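Side-chain contacts in interferon (Danio rerio, PDB 3PIV), which probably acts as a secreted antiviral cytokine of the type I interferon family, signalling to cells by binding cytokine receptors: residues R38-M43 against V52-L57; K117-T122 against K145-R150; K125-K130 against A134-Q139. All coordinates share one frame; numbering follows the deposited sequence.

Interaction 1. Residues R38-M43 against V52-L57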
loop_
_atom_site.group_PDB
_atom_site.type_symbol
_atom_site.label_atom_id
_atom_site.label_comp_id
_atom_site.label_asym_id
_atom_site.label_seq_id
_atom_site.Cartn_x
_atom_site.Cartn_y
_atom_site.Cartn_z
ATOM N N ARG A 38 11.241 7.906 5.435
ATOM C CA ARG A 38 12.366 7.335 6.152
ATOM C C ARG A 38 12.476 5.833 5.864
ATOM O O ARG A 38 13.516 5.325 5.437
ATOM C CB ARG A 38 12.078 7.556 7.631
ATOM C CG ARG A 38 10.849 8.478 7.815
ATOM C CD ARG A 38 9.780 7.907 8.751
ATOM N NE ARG A 38 9.725 6.450 8.775
ATOM C CZ ARG A 38 9.017 5.768 9.679
ATOM N NH1 ARG A 38 8.316 6.437 10.589
ATOM N NH2 ARG A 38 8.996 4.430 9.689
ATOM N N LEU A 39 11.376 5.129 6.087
ATOM C CA LEU A 39 11.315 3.684 5.891
ATOM C C LEU A 39 11.579 3.301 4.440
ATOM O O LEU A 39 12.340 2.377 4.159
ATOM C CB LEU A 39 9.935 3.182 6.315
ATOM C CG LEU A 39 9.737 1.775 6.866
ATOM C CD1 LEU A 39 8.455 1.204 6.284
ATOM C CD2 LEU A 39 10.932 0.870 6.611
ATOM N N TYR A 40 10.944 4.009 3.512
ATOM C CA TYR A 40 11.081 3.667 2.109
ATOM C C TYR A 40 12.520 3.859 1.638
ATOM O O TYR A 40 13.018 3.077 0.827
ATOM C CB TYR A 40 10.113 4.484 1.245
ATOM C CG TYR A 40 8.780 3.819 1.082
ATOM C CD1 TYR A 40 8.560 2.905 0.053
ATOM C CD2 TYR A 40 7.755 4.053 1.979
ATOM C CE1 TYR A 40 7.340 2.271 -0.090
ATOM C CE2 TYR A 40 6.529 3.417 1.844
ATOM C CZ TYR A 40 6.333 2.534 0.808
ATOM O OH TYR A 40 5.128 1.910 0.673
ATOM N N THR A 41 13.177 4.903 2.147
ATOM C CA THR A 41 14.591 5.151 1.837
ATOM C C THR A 41 15.395 3.917 2.234
ATOM O O THR A 41 16.156 3.384 1.423
ATOM C CB THR A 41 15.140 6.414 2.571
ATOM O OG1 THR A 41 14.541 7.593 2.023
ATOM C CG2 THR A 41 16.651 6.516 2.424
ATOM N N LEU A 42 15.197 3.458 3.473
ATOM C CA LEU A 42 15.820 2.227 3.957
ATOM C C LEU A 42 15.525 1.033 3.043
ATOM O O LEU A 42 16.425 0.286 2.685
ATOM C CB LEU A 42 15.361 1.934 5.386
ATOM C CG LEU A 42 15.604 0.555 6.013
ATOM C CD1 LEU A 42 17.066 0.350 6.356
ATOM C CD2 LEU A 42 14.746 0.381 7.262
ATOM N N MET A 43 14.266 0.863 2.652
ATOM C CA MET A 43 13.901 -0.254 1.793
ATOM C C MET A 43 14.524 -0.124 0.399
ATOM O O MET A 43 14.858 -1.124 -0.262
ATOM C CB MET A 43 12.371 -0.402 1.713
ATOM C CG MET A 43 11.687 -0.727 3.048
ATOM S SD MET A 43 12.489 -2.013 4.041
ATOM C CE MET A 43 12.767 -3.268 2.780
ATOM N N VAL A 52 10.961 -7.604 -1.316
ATOM C CA VAL A 52 9.772 -8.357 -1.686
ATOM C C VAL A 52 8.869 -8.632 -0.483
ATOM O O VAL A 52 7.653 -8.521 -0.583
ATOM C CB VAL A 52 10.149 -9.686 -2.341
ATOM C CG1 VAL A 52 8.892 -10.529 -2.612
ATOM C CG2 VAL A 52 10.941 -9.432 -3.633
ATOM N N LYS A 53 9.464 -9.002 0.648
ATOM C CA LYS A 53 8.705 -9.219 1.866
ATOM C C LYS A 53 7.993 -7.936 2.230
ATOM O O LYS A 53 6.844 -7.962 2.642
ATOM C CB LYS A 53 9.618 -9.619 3.020
ATOM C CG LYS A 53 10.262 -10.989 2.884
ATOM C CD LYS A 53 10.909 -11.365 4.198
ATOM C CE LYS A 53 11.895 -12.503 4.037
ATOM N NZ LYS A 53 12.119 -13.169 5.363
ATOM N N PHE A 54 8.706 -6.821 2.082
ATOM C CA PHE A 54 8.171 -5.484 2.336
ATOM C C PHE A 54 7.044 -5.108 1.378
ATOM O O PHE A 54 6.098 -4.411 1.758
ATOM C CB PHE A 54 9.277 -4.427 2.223
ATOM C CG PHE A 54 8.786 -3.018 2.464
ATOM C CD1 PHE A 54 8.593 -2.549 3.754
ATOM C CD2 PHE A 54 8.474 -2.177 1.397
ATOM C CE1 PHE A 54 8.121 -1.254 3.988
ATOM C CE2 PHE A 54 8.005 -0.868 1.617
ATOM C CZ PHE A 54 7.831 -0.408 2.911
ATOM N N LEU A 55 7.158 -5.534 0.123
ATOM C CA LEU A 55 6.104 -5.246 -0.837
ATOM C C LEU A 55 4.839 -6.025 -0.454
ATOM O O LEU A 55 3.742 -5.478 -0.490
ATOM C CB LEU A 55 6.537 -5.570 -2.255
ATOM C CG LEU A 55 7.523 -4.574 -2.858
ATOM C CD1 LEU A 55 8.050 -5.109 -4.175
ATOM C CD2 LEU A 55 6.868 -3.199 -3.049
ATOM N N VAL A 56 5.006 -7.281 -0.059
ATOM C CA VAL A 56 3.857 -8.085 0.346
ATOM C C VAL A 56 3.193 -7.491 1.572
ATOM O O VAL A 56 1.979 -7.344 1.589
ATOM C CB VAL A 56 4.211 -9.543 0.641
ATOM C CG1 VAL A 56 2.984 -10.284 1.233
ATOM C CG2 VAL A 56 4.680 -10.220 -0.619
ATOM N N LEU A 57 3.990 -7.141 2.581
ATOM C CA LEU A 57 3.464 -6.545 3.802
ATOM C C LEU A 57 2.659 -5.291 3.507
ATOM O O LEU A 57 1.528 -5.157 3.967
ATOM C CB LEU A 57 4.594 -6.207 4.786
ATOM C CG LEU A 57 5.239 -7.382 5.520
ATOM C CD1 LEU A 57 6.421 -6.888 6.284
ATOM C CD2 LEU A 57 4.224 -8.096 6.448
#
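Phe-54 pushes its ring from helix 48-66 between three side chains of the short helix 37-44: Leu-39, Tyr-40 and Met-43. The setting is the helical bundle of a type I interferon, in which helix 37-44 belongs to the connection between two longer helices and packs against the bundle. The segment axes stay 11.7 Å apart and their directions differ by 145°, so a long, flat side chain such as phenylalanine is well suited to span the distance.

The aromatic contact is T-shaped. The edge of Phe-54 points at the face of Tyr-40, with ring centroids 5.2 Å apart and planes at 87°; Phe-54 CZ stands above the tyrosine ring, displaced toward its rim. Tyrosine serves twice in this position: its ring receives the phenylalanine edge, while its hydroxyl hydrogen-bonds to His-147 of helix 134-158, which satisfies a buried polar atom and ties helix 37-44 to a second helix.

Methionine supplies CH-pi and sulfur-aromatic contacts. Met-43 CG lies almost over the centre of the Phe-54 ring, 3.5 Å from the centroid, and SD follows at an oblique 4.4 Å from the same centroid. Bends at both chi2 (-45°) and chi3 curl the flexible chain along the ring and bring Met-43 CE to 3.7 Å from Phe-54 CB.

Apolar packing completes the surround of the Phe-54 ring. Leu-39 and Phe-54 approach from opposite directions and meet at the ring's rim, near its plane. No hydrogen bond crosses between the segments; the contact rests on aromatic, sulfur and apolar packing. The closest approach is that of the leucine methyl, Leu-39 CD1 lying 3.4 Å from Phe-54 CE1.

Interaction 2. Residues K117-T122 against K145-R150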
loop_
_atom_site.group_PDB
_atom_site.type_symbol
_atom_site.label_atom_id
_atom_site.label_comp_id
_atom_site.label_asym_id
_atom_site.label_seq_id
_atom_site.Cartn_x
_atom_site.Cartn_y
_atom_site.Cartn_z
ATOM N N LYS A 117 3.717 -1.543 9.821
ATOM C CA LYS A 117 2.512 -1.787 10.588
ATOM C C LYS A 117 2.169 -0.564 11.407
ATOM O O LYS A 117 1.088 -0.097 11.398
ATOM C CB LYS A 117 2.690 -2.951 11.505
ATOM C CG LYS A 117 1.457 -3.310 12.208
ATOM C CD LYS A 117 1.610 -4.433 13.148
ATOM C CE LYS A 117 0.406 -5.342 13.131
ATOM N NZ LYS A 117 0.303 -6.244 14.310
ATOM N N ARG A 118 3.163 -0.050 12.096
ATOM C CA ARG A 118 2.991 1.149 12.901
ATOM C C ARG A 118 2.392 2.307 12.079
ATOM O O ARG A 118 1.494 3.027 12.535
ATOM C CB ARG A 118 4.349 1.531 13.484
ATOM C CG ARG A 118 4.350 2.648 14.494
ATOM C CD ARG A 118 5.786 2.877 14.999
ATOM N NE ARG A 118 6.210 1.854 15.957
ATOM C CZ ARG A 118 7.429 1.327 16.008
ATOM N NH1 ARG A 118 8.368 1.701 15.146
ATOM N NH2 ARG A 118 7.712 0.418 16.929
ATOM N N HIS A 119 2.887 2.492 10.861
ATOM C CA HIS A 119 2.338 3.536 10.010
ATOM C C HIS A 119 0.866 3.283 9.647
ATOM O O HIS A 119 0.029 4.179 9.724
ATOM C CB HIS A 119 3.194 3.706 8.754
ATOM C CG HIS A 119 2.502 4.434 7.648
ATOM N ND1 HIS A 119 2.145 5.762 7.740
ATOM C CD2 HIS A 119 2.101 4.021 6.422
ATOM C CE1 HIS A 119 1.563 6.140 6.614
ATOM N NE2 HIS A 119 1.513 5.099 5.803
ATOM N N PHE A 120 0.533 2.059 9.263
ATOM C CA PHE A 120 -0.844 1.791 8.875
ATOM C C PHE A 120 -1.799 1.856 10.053
ATOM O O PHE A 120 -2.954 2.234 9.896
ATOM C CB PHE A 120 -0.958 0.481 8.090
ATOM C CG PHE A 120 -0.622 0.648 6.649
ATOM C CD1 PHE A 120 -1.614 0.969 5.727
ATOM C CD2 PHE A 120 0.693 0.571 6.222
ATOM C CE1 PHE A 120 -1.301 1.167 4.388
ATOM C CE2 PHE A 120 1.023 0.772 4.885
ATOM C CZ PHE A 120 0.021 1.069 3.962
ATOM N N ARG A 121 -1.313 1.519 11.222
ATOM C CA ARG A 121 -2.035 1.707 12.461
ATOM C C ARG A 121 -2.421 3.149 12.638
ATOM O O ARG A 121 -3.539 3.466 12.987
ATOM C CB ARG A 121 -1.173 1.349 13.649
ATOM C CG ARG A 121 -1.476 0.117 14.276
ATOM C CD ARG A 121 -2.916 -0.056 14.690
ATOM N NE ARG A 121 -3.288 -1.460 14.587
ATOM C CZ ARG A 121 -3.867 -2.195 15.522
ATOM N NH1 ARG A 121 -4.227 -1.675 16.691
ATOM N NH2 ARG A 121 -4.096 -3.476 15.254
ATOM N N THR A 122 -1.442 3.998 12.394
ATOM C CA THR A 122 -1.651 5.436 12.542
ATOM C C THR A 122 -2.764 5.910 11.622
ATOM O O THR A 122 -3.636 6.698 12.021
ATOM C CB THR A 122 -0.366 6.224 12.224
ATOM O OG1 THR A 122 0.618 5.950 13.226
ATOM C CG2 THR A 122 -0.644 7.708 12.181
ATOM N N LYS A 145 -1.571 6.758 -2.526
ATOM C CA LYS A 145 -0.914 7.180 -3.766
ATOM C C LYS A 145 0.594 7.247 -3.562
ATOM O O LYS A 145 1.357 6.732 -4.368
ATOM C CB LYS A 145 -1.432 8.536 -4.242
ATOM C CG LYS A 145 -0.772 9.014 -5.555
ATOM C CD LYS A 145 -1.231 10.412 -5.946
ATOM C CE LYS A 145 -0.769 10.790 -7.347
ATOM N NZ LYS A 145 -1.331 12.105 -7.759
ATOM N N SER A 146 1.023 7.871 -2.469
ATOM C CA SER A 146 2.451 7.938 -2.177
ATOM C C SER A 146 3.108 6.567 -1.962
ATOM O O SER A 146 4.242 6.359 -2.364
ATOM C CB SER A 146 2.735 8.873 -1.004
ATOM O OG SER A 146 2.779 10.214 -1.465
ATOM N N HIS A 147 2.409 5.632 -1.326
ATOM C CA HIS A 147 2.971 4.293 -1.152
ATOM C C HIS A 147 3.160 3.661 -2.522
ATOM O O HIS A 147 4.188 3.042 -2.806
ATOM C CB HIS A 147 2.036 3.403 -0.322
ATOM C CG HIS A 147 2.073 3.682 1.148
ATOM N ND1 HIS A 147 3.060 3.195 1.974
ATOM C CD2 HIS A 147 1.236 4.398 1.937
ATOM C CE1 HIS A 147 2.840 3.608 3.209
ATOM N NE2 HIS A 147 1.733 4.330 3.215
ATOM N N LEU A 148 2.149 3.794 -3.372
ATOM C CA LEU A 148 2.195 3.124 -4.662
ATOM C C LEU A 148 3.374 3.666 -5.492
ATOM O O LEU A 148 4.035 2.906 -6.200
ATOM C CB LEU A 148 0.873 3.288 -5.424
ATOM C CG LEU A 148 -0.366 2.577 -4.840
ATOM C CD1 LEU A 148 -1.616 2.960 -5.603
ATOM C CD2 LEU A 148 -0.172 1.063 -4.846
ATOM N N GLN A 149 3.632 4.968 -5.388
ATOM C CA GLN A 149 4.720 5.599 -6.150
ATOM C C GLN A 149 6.064 5.092 -5.677
ATOM O O GLN A 149 6.882 4.695 -6.477
ATOM C CB GLN A 149 4.647 7.132 -6.069
ATOM C CG GLN A 149 3.586 7.711 -6.976
ATOM C CD GLN A 149 3.171 9.118 -6.619
ATOM O OE1 GLN A 149 3.361 9.579 -5.486
ATOM N NE2 GLN A 149 2.569 9.810 -7.584
ATOM N N ARG A 150 6.267 5.043 -4.367
ATOM C CA ARG A 150 7.523 4.543 -3.826
ATOM C C ARG A 150 7.699 3.015 -3.977
ATOM O O ARG A 150 8.810 2.541 -4.228
ATOM C CB ARG A 150 7.676 4.967 -2.368
ATOM C CG ARG A 150 7.722 6.492 -2.144
ATOM C CD ARG A 150 8.989 7.155 -2.698
ATOM N NE ARG A 150 10.234 6.621 -2.140
ATOM C CZ ARG A 150 10.883 7.129 -1.089
ATOM N NH1 ARG A 150 10.394 8.174 -0.450
ATOM N NH2 ARG A 150 12.008 6.571 -0.659
#
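His-147 reaches from helix 134-158 to meet His-119 and Phe-120 of helix 111-129; the nearest CA atoms across the two segments, those of Phe-120 and His-147, are 11.0 Å apart, so the side chains do all the reaching. The bond from CA to CB of His-147 points toward segment 117-122, and with CG anti to the carbonyl carbon (chi1 -77°) the imidazole is carried toward His-119 and Phe-120. Along one side of the ring, ND1 is taken up by the hydroxyl of Tyr-40. His-147 CE1 comes next, 3.3 Å from His-119 CD2, which lies in the plane of the His-147 ring at its edge. At the tip, His-147 NE2 and His-119 NE2 share a hydrogen bond of 2.7 Å, bent to 131°; either nitrogen could be the donor. The two imidazoles thus meet rim to rim, their planes turned 40° from each other. His-147 CD2, on the remaining side, has Phe-120 CZ at 4.1 Å, and that same CZ stands 3.7 Å above the imidazole plane, offset toward the rim.

Histidine suits this buried place because its ring is flat enough to pack with phenylalanine yet has two nitrogens, both of which find partners here. Bonds at both nitrogens probably restrict rotation of the His-147 ring. Phe-120 adds apolar cover to the polar histidine pair, so the three rings form a small aromatic cluster near the centre of the folded molecule. Helix 48-66 closes it from another direction: His-61, Ile-62 and Leu-65 pack against Phe-120, while Thr-58 and Ile-62 touch His-147. Phe-35, from the loop before helix 37-44, meets His-147 edge-to-face.

Interaction 3. Residues K125-K130 against A134-Q139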
loop_
_atom_site.group_PDB
_atom_site.type_symbol
_atom_site.label_atom_id
_atom_site.label_comp_id
_atom_site.label_asym_id
_atom_site.label_seq_id
_atom_site.Cartn_x
_atom_site.Cartn_y
_atom_site.Cartn_z
ATOM N N LYS A 125 -6.080 4.872 12.880
ATOM C CA LYS A 125 -6.395 5.708 14.026
ATOM C C LYS A 125 -6.952 7.049 13.592
ATOM O O LYS A 125 -7.925 7.536 14.158
ATOM C CB LYS A 125 -5.161 5.930 14.900
ATOM C CG LYS A 125 -5.460 6.810 16.102
ATOM C CD LYS A 125 -4.272 6.927 17.040
ATOM C CE LYS A 125 -4.719 7.449 18.400
ATOM N NZ LYS A 125 -3.576 7.862 19.267
ATOM N N ILE A 126 -6.320 7.646 12.583
ATOM C CA ILE A 126 -6.746 8.941 12.070
ATOM C C ILE A 126 -8.167 8.868 11.517
ATOM O O ILE A 126 -8.990 9.764 11.738
ATOM C CB ILE A 126 -5.800 9.420 10.956
ATOM C CG1 ILE A 126 -4.505 9.972 11.555
ATOM C CG2 ILE A 126 -6.486 10.455 10.076
ATOM C CD1 ILE A 126 -3.386 10.118 10.545
ATOM N N LEU A 127 -8.454 7.803 10.782
ATOM C CA LEU A 127 -9.768 7.655 10.169
ATOM C C LEU A 127 -10.842 7.587 11.255
ATOM O O LEU A 127 -11.937 8.129 11.106
ATOM C CB LEU A 127 -9.812 6.402 9.287
ATOM C CG LEU A 127 -9.132 6.440 7.919
ATOM C CD1 LEU A 127 -9.102 5.036 7.342
ATOM C CD2 LEU A 127 -9.865 7.392 6.971
ATOM N N LYS A 128 -10.518 6.903 12.345
ATOM C CA LYS A 128 -11.440 6.761 13.464
ATOM C C LYS A 128 -11.671 8.075 14.231
ATOM O O LYS A 128 -12.815 8.442 14.509
ATOM C CB LYS A 128 -10.973 5.641 14.397
ATOM C CG LYS A 128 -11.629 4.296 14.090
ATOM C CD LYS A 128 -10.630 3.143 13.960
ATOM C CE LYS A 128 -9.949 2.806 15.284
ATOM N NZ LYS A 128 -9.094 1.585 15.183
ATOM N N LYS A 129 -10.584 8.776 14.557
ATOM C CA LYS A 129 -10.650 10.079 15.221
ATOM C C LYS A 129 -11.560 11.017 14.465
ATOM O O LYS A 129 -12.279 11.817 15.061
ATOM C CB LYS A 129 -9.265 10.725 15.296
ATOM C CG LYS A 129 -8.586 10.608 16.641
ATOM C CD LYS A 129 -7.077 10.784 16.500
ATOM C CE LYS A 129 -6.316 10.214 17.698
ATOM N NZ LYS A 129 -4.835 10.321 17.535
ATOM N N LYS A 130 -11.517 10.922 13.142
ATOM C CA LYS A 130 -12.259 11.839 12.295
ATOM C C LYS A 130 -13.593 11.244 11.888
ATOM O O LYS A 130 -14.259 11.775 11.005
ATOM C CB LYS A 130 -11.458 12.175 11.039
ATOM C CG LYS A 130 -10.036 12.622 11.299
ATOM C CD LYS A 130 -9.943 14.133 11.363
ATOM C CE LYS A 130 -8.558 14.620 10.945
ATOM N NZ LYS A 130 -8.497 16.108 10.867
ATOM N N ALA A 134 -15.074 12.564 4.899
ATOM C CA ALA A 134 -14.564 12.593 3.541
ATOM C C ALA A 134 -13.094 13.031 3.489
ATOM O O ALA A 134 -12.309 12.474 2.723
ATOM C CB ALA A 134 -15.430 13.482 2.651
ATOM N N GLU A 135 -12.706 14.010 4.302
ATOM C CA GLU A 135 -11.316 14.486 4.247
ATOM C C GLU A 135 -10.351 13.536 4.952
ATOM O O GLU A 135 -9.186 13.465 4.585
ATOM C CB GLU A 135 -11.159 15.914 4.786
ATOM C CG GLU A 135 -10.572 16.935 3.773
ATOM C CD GLU A 135 -9.536 16.360 2.766
ATOM O OE1 GLU A 135 -8.489 15.787 3.177
ATOM O OE2 GLU A 135 -9.769 16.520 1.543
ATOM N N ALA A 136 -10.827 12.799 5.956
ATOM C CA ALA A 136 -10.002 11.739 6.533
ATOM C C ALA A 136 -9.740 10.672 5.469
ATOM O O ALA A 136 -8.598 10.263 5.266
ATOM C CB ALA A 136 -10.644 11.132 7.762
ATOM N N TRP A 137 -10.794 10.240 4.776
ATOM C CA TRP A 137 -10.634 9.274 3.690
ATOM C C TRP A 137 -9.736 9.822 2.565
ATOM O O TRP A 137 -8.914 9.101 2.017
ATOM C CB TRP A 137 -11.990 8.816 3.140
ATOM C CG TRP A 137 -12.544 7.605 3.864
ATOM C CD1 TRP A 137 -13.733 7.519 4.533
ATOM C CD2 TRP A 137 -11.913 6.315 4.003
ATOM N NE1 TRP A 137 -13.886 6.257 5.070
ATOM C CE2 TRP A 137 -12.785 5.504 4.758
ATOM C CE3 TRP A 137 -10.703 5.776 3.563
ATOM C CZ2 TRP A 137 -12.478 4.175 5.079
ATOM C CZ3 TRP A 137 -10.397 4.458 3.888
ATOM C CH2 TRP A 137 -11.286 3.673 4.631
ATOM N N GLU A 138 -9.877 11.102 2.243
ATOM C CA GLU A 138 -9.081 11.694 1.176
ATOM C C GLU A 138 -7.605 11.793 1.554
ATOM O O GLU A 138 -6.735 11.675 0.690
ATOM C CB GLU A 138 -9.653 13.046 0.759
ATOM C CG GLU A 138 -10.983 12.934 0.051
ATOM C CD GLU A 138 -10.875 12.258 -1.314
ATOM O OE1 GLU A 138 -9.738 12.076 -1.814
ATOM O OE2 GLU A 138 -11.927 11.922 -1.900
ATOM N N GLN A 139 -7.321 11.980 2.837
ATOM C CA GLN A 139 -5.941 11.897 3.291
ATOM C C GLN A 139 -5.426 10.476 3.086
ATOM O O GLN A 139 -4.351 10.285 2.529
ATOM C CB GLN A 139 -5.804 12.299 4.749
ATOM C CG GLN A 139 -5.890 13.787 4.947
ATOM C CD GLN A 139 -4.870 14.523 4.096
ATOM O OE1 GLN A 139 -3.666 14.434 4.342
ATOM N NE2 GLN A 139 -5.350 15.260 3.093
#
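The indole of Trp-137 receives the isopropyl group of Leu-127 on one face, the two side chains crossing at about a right angle. Leu-127 CD1 lies over the six-membered ring, 3.9 Å from its centroid, as a CH-pi contact, while Leu-127 CD2 sits 3.7 Å above the indole plane toward the rim. At the indole edge NE1 is used on the backbone oxygen of His-71, which satisfies the nitrogen and probably helps to orient the ring. A broad ring suits this place because it gives both leucine methyls a surface. The leucine holds CG anti to the carbonyl carbon (chi1 -76°), an arrangement that carries its fork across to the other helix.

A second flat group, the amide of Gln-139, has Glu-135 OE1 close to its plane, with NE2 donating over 3.2 Å at 161°. The rest of that amide is occupied by the loop at 30-33: OE1 accepts from Glu-32 N and Thr-33 OG1, and NE2 also reaches Asp-30 O. Glutamine, donor and acceptor at once, is apt for such a task.

Between the two segments the backbones come nearest at Leu-127 CA and Ala-136 CA, 5.5 Å apart. The small methyl of alanine suits so close an approach: Lys-130 CB lies 3.5 Å from Ala-136 CB, and beside it Leu-127 CD2 rests 3.6 Å from the backbone Ala-136 O. Lys-130 is the first residue to leave helical geometry, and its aliphatic root packs on the alanine at the exposed margin. Leucine, alanine and tryptophan thus close an alpha-alpha hairpin, in which a short turn joins helix 111-129 to helix 134-158 at one end of the interferon bundle.

In the fold
Along the chain interaction 1 closes before interaction 2 opens, and interaction 3 is nested inside the loop that interaction 2 closes. Interactions 2 and 3 join the same two helices, 111-129 and 134-158, at centres 14 Å apart: one near the middle of the molecule, the other beside the turn. Interaction 1 brings helices 37-44 and 48-66 together, its centre 10 Å from that of interaction 2, and the two touch through Tyr-40, His-147 and Arg-150. Interactions 1 and 3 lie 24 Å apart between centres, without contact. Together they tie four of the six helices to one another within the helical bundle characteristic of type I interferons.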